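Local coordinates for nitroreductase-like family protein (Bacillus cereus, PDB 2I7H), which belongs to the nitroreductase-like family and binds flavin mononucleotide in pockets formed jointly by the two subunits of its assembly, at residues H46-W52 / E111-T116; I96-E102 / Q157-L163. One frame throughout, in Å; residues are numbered along the deposited sequence.

In the fold
Contact 1 joins the loop 46-52, which follows helix 30-40 and leads into strand 53-58, to helix 106-129; contact 2 pairs the two central strands, 94-101 and 157-167, of a four-stranded antiparallel sheet ordered 53-58, 94-101, 157-167, 132-137. Along the chain their segments alternate: 46-52, 96-102, 111-116, 157-163. The centres lie about 12 Å apart, and the two contacts touch where helix 106-129, which follows strand 94-101 in sequence, packs on the sheet: Thr116 CG2 is 3.5 Å from Val98 CG1 and 3.6 Å from Val160 CG2. The same helix thus covers one face of the sheet and, through contact 1, presents Glu111 and Ala114 to the flavin.

Contact 1. Residues H46-W52 / E111-T116; sequences HKHREPW and EDYAAT. With FMN (flavin mononucleotide), chain J.
The irregular loop 46-52 flanks helical residues 111-116, with CA-CA distances of 6.4 Å for His46-Glu111, 5.6 Å for Pro51-Asp112 and 5.4 Å for Trp52-Thr116. Lys47, His48 and Glu50 have positive phi (59°, 58° and 40°); Arg49 points toward the helix with chi1 m, chi2 t and chi3 m, its guanidinium edge shared by two adjacent acids in a salt-bridge network: NE reaches Asp112 OD1 at 2.8 Å, and NH1 reaches the same OD1 at 3.1 Å and Glu111 OE1 at 2.9 Å. His46 (chi1 t) hydrogen-bonds weakly from ND1 to Glu111 OE1 (3.2 Å), while its CD2 approaches FMN C4A at 3.0 Å. OE2 of Glu111 (chi1 m, chi2 t) hydrogen-bonds its strongest polar partner, Ser138 OG of the second subunit. Water 2 accepts from Arg49 NH2 (2.8 Å) and donates to Glu111 OE1 (2.7 Å). Rigid Pro51 sets CG 3.8 Å from Ala115 CB, whose small methyl leaves room for Trp52 (chi1 p) to bring CZ3 within 4.0 Å of the same CB. Thr116 (m) returns OG1 to Asp112 O at 2.9 Å. His46, Glu111 and Ala114 line the flavin pocket; behind them Trp52 stacks on Phe119, Thr116 packs on strands 94-101 and 157-167, and strand 53-58 begins.

Contact 2. Residues I96-E102 / Q157-L163; sequences IVVYMNE and QRIVGIL
A classic beta bulge interrupts this antiparallel pair: Val160 and Gly161 both face Val98, whose O accepts Val160 N at 2.8 Å and, weakly, Gly161 N at 3.4 Å. Val160 leaves the extended conformation (phi/psi -80/-35), and Gly161, at -174/159, is nearly fully stretched, readily allowed without a side chain. The N-to-C directions of the strand segments make an angle of 147°, and their axes approach to 4.5 Å. Before the bulge Ile96 and Leu163 form a hydrogen-bonded pair (N to O both ways, 2.8 Å), Val97-Ile162 is non-hydrogen-bonded and Val98 N meets Gly161 O at 2.8 Å. Past it the register shifts by one: Tyr99 pairs with Ile159, Met100 with Arg158 (Met100 N to Arg158 O 2.9 Å, Arg158 N to Met100 O 2.7 Å), Asn101 with Gln157.

Beta-branched residues suit these strands. Val97 (t) sets CG1 4.0 Å from Ile159 CG2 on the face toward helix 145-150; on the other, Val98 CG2 lies 3.9 Å from Leu163 CD1, under helix 106-129. Selenomethionine Met100 (chi1 p) brings CG within 4.1 Å of Val160 CG2. Gln157 NE2 donates a hydrogen bond to Asn101 OD1 (3.3 Å), while Gln157 OE1 accepts one from Thr154 N. Arg158 (chi1 and chi2 t, chi3 m) reaches Glu102 OE1 from NH2 at 2.7 Å; its NH1 salt-bridges Asp110 of the second subunit. The chemistry thus grades from an apolar sheet core to a charged end that ties the strand pair to the dimer partner.

Contact 1. Residues H46-W52 / E111-T116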
ATOM      1  N   HIS A  46      -6.558  -9.272   3.502  1.00 45.15           N
ATOM      2  CA  HIS A  46      -6.566 -10.528   4.207  1.00 45.43           C
ATOM      3  C   HIS A  46      -8.001 -10.944   4.501  1.00 45.25           C
ATOM      4  O   HIS A  46      -8.827 -10.123   4.892  1.00 44.84           O
ATOM      5  CB  HIS A  46      -5.671 -10.501   5.461  1.00 45.31           C
ATOM      6  CG  HIS A  46      -5.264 -11.864   5.934  1.00 47.72           C
ATOM      7  ND1 HIS A  46      -5.593 -12.358   7.177  1.00 51.68           N
ATOM      8  CD2 HIS A  46      -4.598 -12.862   5.310  1.00 51.75           C
ATOM      9  CE1 HIS A  46      -5.124 -13.585   7.311  1.00 50.57           C
ATOM     10  NE2 HIS A  46      -4.510 -13.913   6.192  1.00 50.25           N
ATOM     11  N   LYS A  47      -8.275 -12.225   4.258  0.50 45.41           N
ATOM     12  CA  LYS A  47      -9.574 -12.843   4.512  0.50 45.79           C
ATOM     13  C   LYS A  47     -10.734 -12.197   3.744  0.50 45.88           C
ATOM     14  O   LYS A  47     -11.900 -12.428   4.057  0.50 45.70           O
ATOM     15  CB  LYS A  47      -9.857 -12.908   6.017  0.50 45.75           C
ATOM     16  CG  LYS A  47      -8.873 -13.762   6.797  0.50 46.39           C
ATOM     17  CD  LYS A  47      -9.016 -15.247   6.470  0.50 48.74           C
ATOM     18  CE  LYS A  47      -8.290 -16.111   7.491  0.50 50.09           C
ATOM     19  NZ  LYS A  47      -8.845 -17.494   7.524  0.50 51.70           N
ATOM     20  N   HIS A  48     -10.399 -11.395   2.733  1.00 46.10           N
ATOM     21  CA  HIS A  48     -11.404 -10.732   1.880  1.00 46.52           C
ATOM     22  C   HIS A  48     -12.340  -9.846   2.725  1.00 45.36           C
ATOM     23  O   HIS A  48     -13.574  -9.824   2.532  1.00 45.85           O
ATOM     24  CB  HIS A  48     -12.166 -11.785   1.034  1.00 47.14           C
ATOM     25  CG  HIS A  48     -12.940 -11.212  -0.114  1.00 50.94           C
ATOM     26  ND1 HIS A  48     -12.334 -10.731  -1.258  1.00 54.24           N
ATOM     27  CD2 HIS A  48     -14.277 -11.045  -0.294  1.00 52.60           C
ATOM     28  CE1 HIS A  48     -13.266 -10.290  -2.089  1.00 53.50           C
ATOM     29  NE2 HIS A  48     -14.451 -10.465  -1.526  1.00 50.39           N
ATOM     30  N   ARG A  49     -11.741  -9.135   3.682  1.00 43.89           N
ATOM     31  CA  ARG A  49     -12.492  -8.215   4.556  1.00 42.77           C
ATOM     32  C   ARG A  49     -12.817  -6.908   3.848  1.00 42.39           C
ATOM     33  O   ARG A  49     -13.691  -6.171   4.308  1.00 42.53           O
ATOM     34  CB  ARG A  49     -11.763  -7.927   5.873  1.00 41.47           C
ATOM     35  CG  ARG A  49     -11.730  -9.087   6.825  1.00 40.41           C
ATOM     36  CD  ARG A  49     -11.308  -8.649   8.224  1.00 36.89           C
ATOM     37  NE  ARG A  49      -9.897  -8.271   8.283  1.00 39.92           N
ATOM     38  CZ  ARG A  49      -8.892  -9.101   8.566  1.00 36.70           C
ATOM     39  NH1 ARG A  49      -7.636  -8.637   8.617  1.00 28.65           N
ATOM     40  NH2 ARG A  49      -9.147 -10.379   8.813  1.00 32.85           N
ATOM     41  N   GLU A  50     -12.113  -6.639   2.743  1.00 41.69           N
ATOM     42  CA  GLU A  50     -12.301  -5.426   1.936  1.00 41.92           C
ATOM     43  C   GLU A  50     -12.516  -4.178   2.823  1.00 40.58           C
ATOM     44  O   GLU A  50     -13.570  -3.556   2.763  1.00 41.25           O
ATOM     45  CB  GLU A  50     -13.466  -5.604   0.934  1.00 41.19           C
ATOM     46  CG  GLU A  50     -13.220  -6.650  -0.135  1.00 42.91           C
ATOM     47  CD  GLU A  50     -14.404  -6.787  -1.101  1.00 43.93           C
ATOM     48  OE1 GLU A  50     -15.470  -7.328  -0.716  1.00 43.77           O
ATOM     49  OE2 GLU A  50     -14.268  -6.323  -2.248  1.00 47.33           O
ATOM     50  N   PRO A  51     -11.518  -3.825   3.648  1.00 39.69           N
ATOM     51  CA  PRO A  51     -11.745  -2.861   4.726  1.00 39.18           C
ATOM     52  C   PRO A  51     -12.028  -1.422   4.274  1.00 38.76           C
ATOM     53  O   PRO A  51     -12.443  -0.586   5.086  1.00 39.49           O
ATOM     54  CB  PRO A  51     -10.413  -2.916   5.499  1.00 38.24           C
ATOM     55  CG  PRO A  51      -9.407  -3.279   4.466  1.00 37.95           C
ATOM     56  CD  PRO A  51     -10.114  -4.300   3.649  1.00 39.28           C
ATOM     57  N   TRP A  52     -11.792  -1.131   3.007  1.00 37.45           N
ATOM     58  CA  TRP A  52     -11.785   0.260   2.541  1.00 37.23           C
ATOM     59  C   TRP A  52     -13.215   0.808   2.368  1.00 37.70           C
ATOM     60  O   TRP A  52     -14.125   0.074   1.984  1.00 36.81           O
ATOM     61  CB  TRP A  52     -10.993   0.366   1.230  1.00 35.52           C
ATOM     62  CG  TRP A  52     -11.317  -0.751   0.285  1.00 36.85           C
ATOM     63  CD1 TRP A  52     -12.489  -0.905  -0.461  1.00 34.47           C
ATOM     64  CD2 TRP A  52     -10.510  -1.912  -0.005  1.00 35.69           C
ATOM     65  NE1 TRP A  52     -12.431  -2.054  -1.191  1.00 31.99           N
ATOM     66  CE2 TRP A  52     -11.246  -2.708  -0.932  1.00 35.85           C
ATOM     67  CE3 TRP A  52      -9.257  -2.355   0.423  1.00 36.98           C
ATOM     68  CZ2 TRP A  52     -10.760  -3.919  -1.438  1.00 33.21           C
ATOM     69  CZ3 TRP A  52      -8.758  -3.581  -0.085  1.00 36.69           C
ATOM     70  CH2 TRP A  52      -9.526  -4.343  -1.007  1.00 37.06           C
ATOM     71  N   GLU A 111      -3.402  -5.476   9.241  1.00 32.99           N
ATOM     72  CA  GLU A 111      -3.814  -6.078   7.964  1.00 34.54           C
ATOM     73  C   GLU A 111      -4.805  -5.201   7.190  1.00 34.06           C
ATOM     74  O   GLU A 111      -4.650  -4.983   6.008  1.00 35.45           O
ATOM     75  CB  GLU A 111      -4.435  -7.475   8.192  1.00 33.81           C
ATOM     76  CG  GLU A 111      -3.409  -8.556   8.351  1.00 35.78           C
ATOM     77  CD  GLU A 111      -3.965  -9.873   8.919  1.00 35.80           C
ATOM     78  OE1 GLU A 111      -5.140  -9.979   9.268  1.00 35.09           O
ATOM     79  OE2 GLU A 111      -3.178 -10.814   9.069  1.00 42.07           O
ATOM     80  N   ASP A 112      -5.826  -4.711   7.859  0.60 33.83           N
ATOM     81  CA  ASP A 112      -6.824  -3.890   7.189  0.60 32.98           C
ATOM     82  C   ASP A 112      -6.217  -2.601   6.650  0.60 33.33           C
ATOM     83  O   ASP A 112      -6.512  -2.168   5.526  0.60 33.64           O
ATOM     84  CB  ASP A 112      -7.984  -3.627   8.148  0.60 31.69           C
ATOM     85  CG  ASP A 112      -8.824  -4.864   8.363  0.60 29.54           C
ATOM     86  OD1 ASP A 112      -8.628  -5.859   7.625  0.60 25.42           O
ATOM     87  OD2 ASP A 112      -9.702  -4.826   9.229  0.60 25.79           O
ATOM     88  N   TYR A 113      -5.373  -1.998   7.470  1.00 34.15           N
ATOM     89  CA  TYR A 113      -4.666  -0.788   7.113  1.00 35.53           C
ATOM     90  C   TYR A 113      -3.711  -1.013   5.919  1.00 35.30           C
ATOM     91  O   TYR A 113      -3.693  -0.224   4.960  1.00 35.24           O
ATOM     92  CB  TYR A 113      -3.926  -0.284   8.359  1.00 37.07           C
ATOM     93  CG  TYR A 113      -3.270   1.037   8.214  1.00 38.32           C
ATOM     94  CD1 TYR A 113      -4.002   2.216   8.275  1.00 43.34           C
ATOM     95  CD2 TYR A 113      -1.904   1.125   8.000  1.00 40.63           C
ATOM     96  CE1 TYR A 113      -3.381   3.460   8.132  1.00 40.63           C
ATOM     97  CE2 TYR A 113      -1.282   2.364   7.854  1.00 39.26           C
ATOM     98  CZ  TYR A 113      -2.010   3.493   7.913  1.00 40.22           C
ATOM     99  OH  TYR A 113      -1.353   4.678   7.805  1.00 41.27           O
ATOM    100  N   ALA A 114      -2.950  -2.105   5.966  1.00 35.65           N
ATOM    101  CA  ALA A 114      -2.134  -2.539   4.829  1.00 35.50           C
ATOM    102  C   ALA A 114      -2.945  -2.612   3.518  1.00 35.76           C
ATOM    103  O   ALA A 114      -2.552  -2.022   2.489  1.00 36.05           O
ATOM    104  CB  ALA A 114      -1.472  -3.899   5.142  1.00 35.56           C
ATOM    105  N   ALA A 115      -4.070  -3.324   3.576  1.00 35.64           N
ATOM    106  CA  ALA A 115      -4.986  -3.473   2.454  1.00 35.86           C
ATOM    107  C   ALA A 115      -5.526  -2.133   2.001  1.00 36.22           C
ATOM    108  O   ALA A 115      -5.657  -1.878   0.799  1.00 36.82           O
ATOM    109  CB  ALA A 115      -6.154  -4.439   2.833  1.00 35.64           C
ATOM    110  N   THR A 116      -5.857  -1.266   2.959  1.00 36.68           N
ATOM    111  CA  THR A 116      -6.403   0.028   2.593  1.00 36.08           C
ATOM    112  C   THR A 116      -5.327   0.913   1.914  1.00 35.55           C
ATOM    113  O   THR A 116      -5.630   1.583   0.954  1.00 35.81           O
ATOM    114  CB  THR A 116      -7.071   0.697   3.770  1.00 35.85           C
ATOM    115  OG1 THR A 116      -8.145  -0.133   4.204  1.00 38.06           O
ATOM    116  CG2 THR A 116      -7.608   2.029   3.371  1.00 34.53           C
TER
HETATM  117  N1  FMN J1002      -2.122 -14.539   2.916  0.75 54.55           N
HETATM  118  C2  FMN J1002      -1.810 -15.653   3.698  0.75 54.53           C
HETATM  119  O2  FMN J1002      -1.881 -16.794   3.238  0.75 54.54           O
HETATM  120  N3  FMN J1002      -1.411 -15.490   5.009  0.75 54.25           N
HETATM  121  C4  FMN J1002      -1.319 -14.216   5.546  0.75 53.67           C
HETATM  122  O4  FMN J1002      -0.881 -14.064   6.679  0.75 49.88           O
HETATM  123  C4A FMN J1002      -1.632 -13.099   4.767  0.75 54.29           C
HETATM  124  N5  FMN J1002      -1.544 -11.836   5.319  0.75 54.28           N
HETATM  125  C5A FMN J1002      -1.849 -10.728   4.564  0.75 54.23           C
HETATM  126  C6  FMN J1002      -1.734  -9.493   5.169  0.75 54.54           C
HETATM  127  C7  FMN J1002      -1.987  -8.310   4.519  0.75 53.95           C
HETATM  128  C7M FMN J1002      -1.107  -7.214   5.024  0.75 50.32           C
HETATM  129  C8  FMN J1002      -2.413  -8.368   3.189  0.75 53.77           C
HETATM  130  C8M FMN J1002      -2.455  -7.117   2.364  0.75 50.41           C
HETATM  131  C9  FMN J1002      -2.537  -9.620   2.562  0.75 54.22           C
HETATM  132  C9A FMN J1002      -2.246 -10.830   3.234  0.75 54.87           C
HETATM  133  N10 FMN J1002      -2.382 -12.118   2.653  0.75 55.44           N
HETATM  134  C10 FMN J1002      -2.027 -13.244   3.427  0.75 54.83           C
HETATM  135  C1' FMN J1002      -3.732 -12.371   2.037  0.75 56.55           C
HETATM  136  C2' FMN J1002      -3.878 -12.062   0.552  0.75 58.41           C
HETATM  137  O2' FMN J1002      -3.113 -10.922   0.185  0.75 59.32           O
HETATM  138  C3' FMN J1002      -5.372 -11.836   0.303  0.75 57.04           C
HETATM  139  O3' FMN J1002      -6.134 -12.960   0.702  0.75 57.82           O
HETATM  140  C4' FMN J1002      -5.683 -11.573  -1.145  0.75 54.96           C
HETATM  141  O4' FMN J1002      -6.489 -10.430  -1.259  0.75 52.38           O
HETATM  142  C5' FMN J1002      -6.454 -12.753  -1.705  0.75 55.07           C
HETATM  143  O5' FMN J1002      -6.908 -12.391  -2.979  0.75 53.45           O
HETATM  144  P   FMN J1002      -5.854 -11.950  -4.126  0.75 54.74           P
HETATM  145  O1P FMN J1002      -4.664 -11.216  -3.532  0.75 49.45           O
HETATM  146  O2P FMN J1002      -6.609 -10.988  -5.046  0.75 50.85           O
HETATM  147  O3P FMN J1002      -5.381 -13.228  -4.843  0.75 49.36           O
HETATM  148  O   HOH W   1      -8.134  -7.003   5.123  1.00 28.71           O
HETATM  149  O   HOH W   2      -7.017 -11.810   9.852  1.00 31.45           O
HETATM  150  O   HOH W   3      -4.511  -7.222   4.600  1.00 38.06           O

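Contact 2. Residues I96-E102 / Q157-L163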
ATOM      1  N   ILE A  96     -11.200  12.579  -2.040  1.00 37.69           N
ATOM      2  CA  ILE A  96     -11.659  11.274  -1.588  1.00 37.32           C
ATOM      3  C   ILE A  96     -11.108  10.943  -0.193  1.00 36.60           C
ATOM      4  O   ILE A  96      -9.910  10.734  -0.020  1.00 37.15           O
ATOM      5  CB  ILE A  96     -11.354  10.152  -2.610  1.00 37.39           C
ATOM      6  CG1 ILE A  96     -12.043  10.486  -3.940  1.00 38.21           C
ATOM      7  CG2 ILE A  96     -11.919   8.822  -2.103  1.00 37.58           C
ATOM      8  CD1 ILE A  96     -11.837   9.481  -5.017  1.00 43.85           C
ATOM      9  N   VAL A  97     -11.992  10.948   0.800  1.00 35.69           N
ATOM     10  CA  VAL A  97     -11.623  10.535   2.145  1.00 35.30           C
ATOM     11  C   VAL A  97     -11.696   8.998   2.166  1.00 35.87           C
ATOM     12  O   VAL A  97     -12.729   8.415   1.852  1.00 35.87           O
ATOM     13  CB  VAL A  97     -12.533  11.185   3.235  1.00 34.66           C
ATOM     14  CG1 VAL A  97     -12.045  10.823   4.593  1.00 33.56           C
ATOM     15  CG2 VAL A  97     -12.616  12.716   3.101  1.00 31.88           C
ATOM     16  N   VAL A  98     -10.582   8.354   2.456  1.00 36.49           N
ATOM     17  CA  VAL A  98     -10.530   6.884   2.497  1.00 37.11           C
ATOM     18  C   VAL A  98     -10.448   6.484   3.967  1.00 37.81           C
ATOM     19  O   VAL A  98      -9.547   6.931   4.698  1.00 38.58           O
ATOM     20  CB  VAL A  98      -9.309   6.310   1.748  1.00 37.37           C
ATOM     21  CG1 VAL A  98      -9.266   4.792   1.892  1.00 36.93           C
ATOM     22  CG2 VAL A  98      -9.288   6.754   0.227  1.00 37.08           C
ATOM     23  N   TYR A  99     -11.394   5.665   4.403  1.00 37.16           N
ATOM     24  CA  TYR A  99     -11.459   5.296   5.788  1.00 37.52           C
ATOM     25  C   TYR A  99     -11.788   3.812   5.961  1.00 37.74           C
ATOM     26  O   TYR A  99     -12.159   3.120   5.001  1.00 37.96           O
ATOM     27  CB  TYR A  99     -12.428   6.222   6.575  1.00 38.23           C
ATOM     28  CG  TYR A  99     -13.849   6.033   6.220  1.00 37.73           C
ATOM     29  CD1 TYR A  99     -14.417   6.715   5.128  1.00 40.50           C
ATOM     30  CD2 TYR A  99     -14.643   5.153   6.943  1.00 39.76           C
ATOM     31  CE1 TYR A  99     -15.733   6.526   4.787  1.00 39.31           C
ATOM     32  CE2 TYR A  99     -15.973   4.956   6.611  1.00 39.29           C
ATOM     33  CZ  TYR A  99     -16.507   5.641   5.523  1.00 39.54           C
ATOM     34  OH  TYR A  99     -17.823   5.440   5.196  1.00 40.14           O
HETATM   35  N   MSE A 100     -11.618   3.333   7.194  1.00 37.42           N
HETATM   36  CA  MSE A 100     -11.900   1.943   7.557  1.00 37.54           C
HETATM   37  C   MSE A 100     -12.405   1.864   8.999  1.00 36.89           C
HETATM   38  O   MSE A 100     -12.127   2.751   9.814  1.00 35.30           O
HETATM   39  CB  MSE A 100     -10.643   1.058   7.409  1.00 36.66           C
HETATM   40  CG  MSE A 100      -9.489   1.501   8.315  1.00 39.65           C
HETATM   41 SE   MSE A 100      -7.959   0.340   8.125  0.87 37.17          SE
HETATM   42  CE  MSE A 100      -7.495   0.163   9.936  1.00 33.20           C
ATOM     43  N   ASN A 101     -13.130   0.790   9.303  1.00 36.60           N
ATOM     44  CA  ASN A 101     -13.466   0.503  10.693  1.00 37.78           C
ATOM     45  C   ASN A 101     -12.214   0.017  11.378  1.00 37.52           C
ATOM     46  O   ASN A 101     -11.521  -0.844  10.842  1.00 38.44           O
ATOM     47  CB  ASN A 101     -14.596  -0.514  10.786  1.00 38.28           C
ATOM     48  CG  ASN A 101     -15.885   0.027  10.237  1.00 42.27           C
ATOM     49  OD1 ASN A 101     -16.374   1.055  10.687  1.00 48.49           O
ATOM     50  ND2 ASN A 101     -16.437  -0.648   9.231  1.00 49.11           N
ATOM     51  N   GLU A 102     -11.939   0.551  12.556  0.60 37.05           N
ATOM     52  CA  GLU A 102     -10.736   0.176  13.256  0.60 36.60           C
ATOM     53  C   GLU A 102     -10.982  -1.073  14.074  0.60 36.07           C
ATOM     54  O   GLU A 102     -11.753  -1.051  15.035  0.60 37.35           O
ATOM     55  CB  GLU A 102     -10.281   1.313  14.161  0.60 36.83           C
ATOM     56  CG  GLU A 102      -8.992   1.013  14.815  0.60 36.03           C
ATOM     57  CD  GLU A 102      -7.864   1.508  14.029  0.60 35.36           C
ATOM     58  OE1 GLU A 102      -7.009   2.160  14.616  0.60 33.67           O
ATOM     59  OE2 GLU A 102      -7.829   1.258  12.807  0.60 40.63           O
ATOM     60  N   GLN A 157     -13.551   4.729  13.553  1.00 43.90           N
ATOM     61  CA  GLN A 157     -13.331   4.696  12.116  1.00 43.41           C
ATOM     62  C   GLN A 157     -12.095   5.526  11.832  1.00 42.40           C
ATOM     63  O   GLN A 157     -12.015   6.681  12.244  1.00 43.11           O
ATOM     64  CB  GLN A 157     -14.533   5.218  11.342  1.00 42.80           C
ATOM     65  CG  GLN A 157     -15.729   4.302  11.459  1.00 44.18           C
ATOM     66  CD  GLN A 157     -16.930   4.838  10.733  1.00 45.99           C
ATOM     67  OE1 GLN A 157     -17.374   5.955  10.982  1.00 49.12           O
ATOM     68  NE2 GLN A 157     -17.465   4.047   9.824  1.00 45.93           N
ATOM     69  N   ARG A 158     -11.132   4.916  11.166  1.00 40.70           N
ATOM     70  CA  ARG A 158      -9.843   5.512  10.935  1.00 40.28           C
ATOM     71  C   ARG A 158      -9.757   6.064   9.522  1.00 39.46           C
ATOM     72  O   ARG A 158     -10.201   5.426   8.564  1.00 38.91           O
ATOM     73  CB  ARG A 158      -8.733   4.476  11.155  1.00 40.62           C
ATOM     74  CG  ARG A 158      -7.366   4.957  10.736  1.00 41.66           C
ATOM     75  CD  ARG A 158      -6.370   3.819  10.705  1.00 50.73           C
ATOM     76  NE  ARG A 158      -5.993   3.345  12.047  1.00 54.07           N
ATOM     77  CZ  ARG A 158      -4.897   3.729  12.709  1.00 52.43           C
ATOM     78  NH1 ARG A 158      -4.081   4.612  12.149  1.00 51.21           N
ATOM     79  NH2 ARG A 158      -4.637   3.248  13.937  1.00 45.76           N
ATOM     80  N   ILE A 159      -9.186   7.256   9.407  1.00 38.55           N
ATOM     81  CA  ILE A 159      -8.990   7.897   8.125  1.00 38.32           C
ATOM     82  C   ILE A 159      -7.578   7.588   7.695  1.00 38.40           C
ATOM     83  O   ILE A 159      -6.611   8.017   8.316  1.00 39.35           O
ATOM     84  CB  ILE A 159      -9.249   9.429   8.180  1.00 38.23           C
ATOM     85  CG1 ILE A 159     -10.694   9.706   8.612  1.00 36.88           C
ATOM     86  CG2 ILE A 159      -8.876  10.113   6.849  1.00 37.50           C
ATOM     87  CD1 ILE A 159     -11.032  11.200   8.747  1.00 38.02           C
ATOM     88  N   VAL A 160      -7.476   6.803   6.637  1.00 38.25           N
ATOM     89  CA  VAL A 160      -6.182   6.419   6.085  1.00 38.18           C
ATOM     90  C   VAL A 160      -5.562   7.515   5.214  1.00 37.98           C
ATOM     91  O   VAL A 160      -4.348   7.686   5.216  1.00 38.65           O
ATOM     92  CB  VAL A 160      -6.280   5.086   5.334  1.00 37.50           C
ATOM     93  CG1 VAL A 160      -4.924   4.634   4.913  1.00 35.24           C
ATOM     94  CG2 VAL A 160      -6.944   4.051   6.270  1.00 39.04           C
ATOM     95  N   GLY A 161      -6.392   8.265   4.495  1.00 37.56           N
ATOM     96  CA  GLY A 161      -5.891   9.353   3.691  1.00 37.29           C
ATOM     97  C   GLY A 161      -7.004  10.153   3.072  1.00 38.06           C
ATOM     98  O   GLY A 161      -8.145   9.690   2.975  1.00 37.83           O
ATOM     99  N   ILE A 162      -6.676  11.389   2.693  1.00 38.44           N
ATOM    100  CA  ILE A 162      -7.550  12.175   1.838  1.00 38.87           C
ATOM    101  C   ILE A 162      -6.816  12.344   0.535  1.00 38.58           C
ATOM    102  O   ILE A 162      -5.737  12.905   0.495  1.00 38.79           O
ATOM    103  CB  ILE A 162      -7.962  13.537   2.448  1.00 38.34           C
ATOM    104  CG1 ILE A 162      -8.574  13.311   3.839  1.00 38.88           C
ATOM    105  CG2 ILE A 162      -8.923  14.305   1.458  1.00 38.61           C
ATOM    106  CD1 ILE A 162      -9.227  14.528   4.489  1.00 40.68           C
ATOM    107  N   LEU A 163      -7.392  11.818  -0.535  0.50 38.63           N
ATOM    108  CA  LEU A 163      -6.790  11.957  -1.848  0.50 38.88           C
ATOM    109  C   LEU A 163      -7.355  13.188  -2.541  0.50 38.93           C
ATOM    110  O   LEU A 163      -8.563  13.333  -2.644  0.50 38.90           O
ATOM    111  CB  LEU A 163      -7.049  10.716  -2.701  0.50 38.79           C
ATOM    112  CG  LEU A 163      -6.451   9.378  -2.307  0.50 37.41           C
ATOM    113  CD1 LEU A 163      -7.397   8.339  -2.840  0.50 35.74           C
ATOM    114  CD2 LEU A 163      -5.043   9.229  -2.914  0.50 37.09           C
TER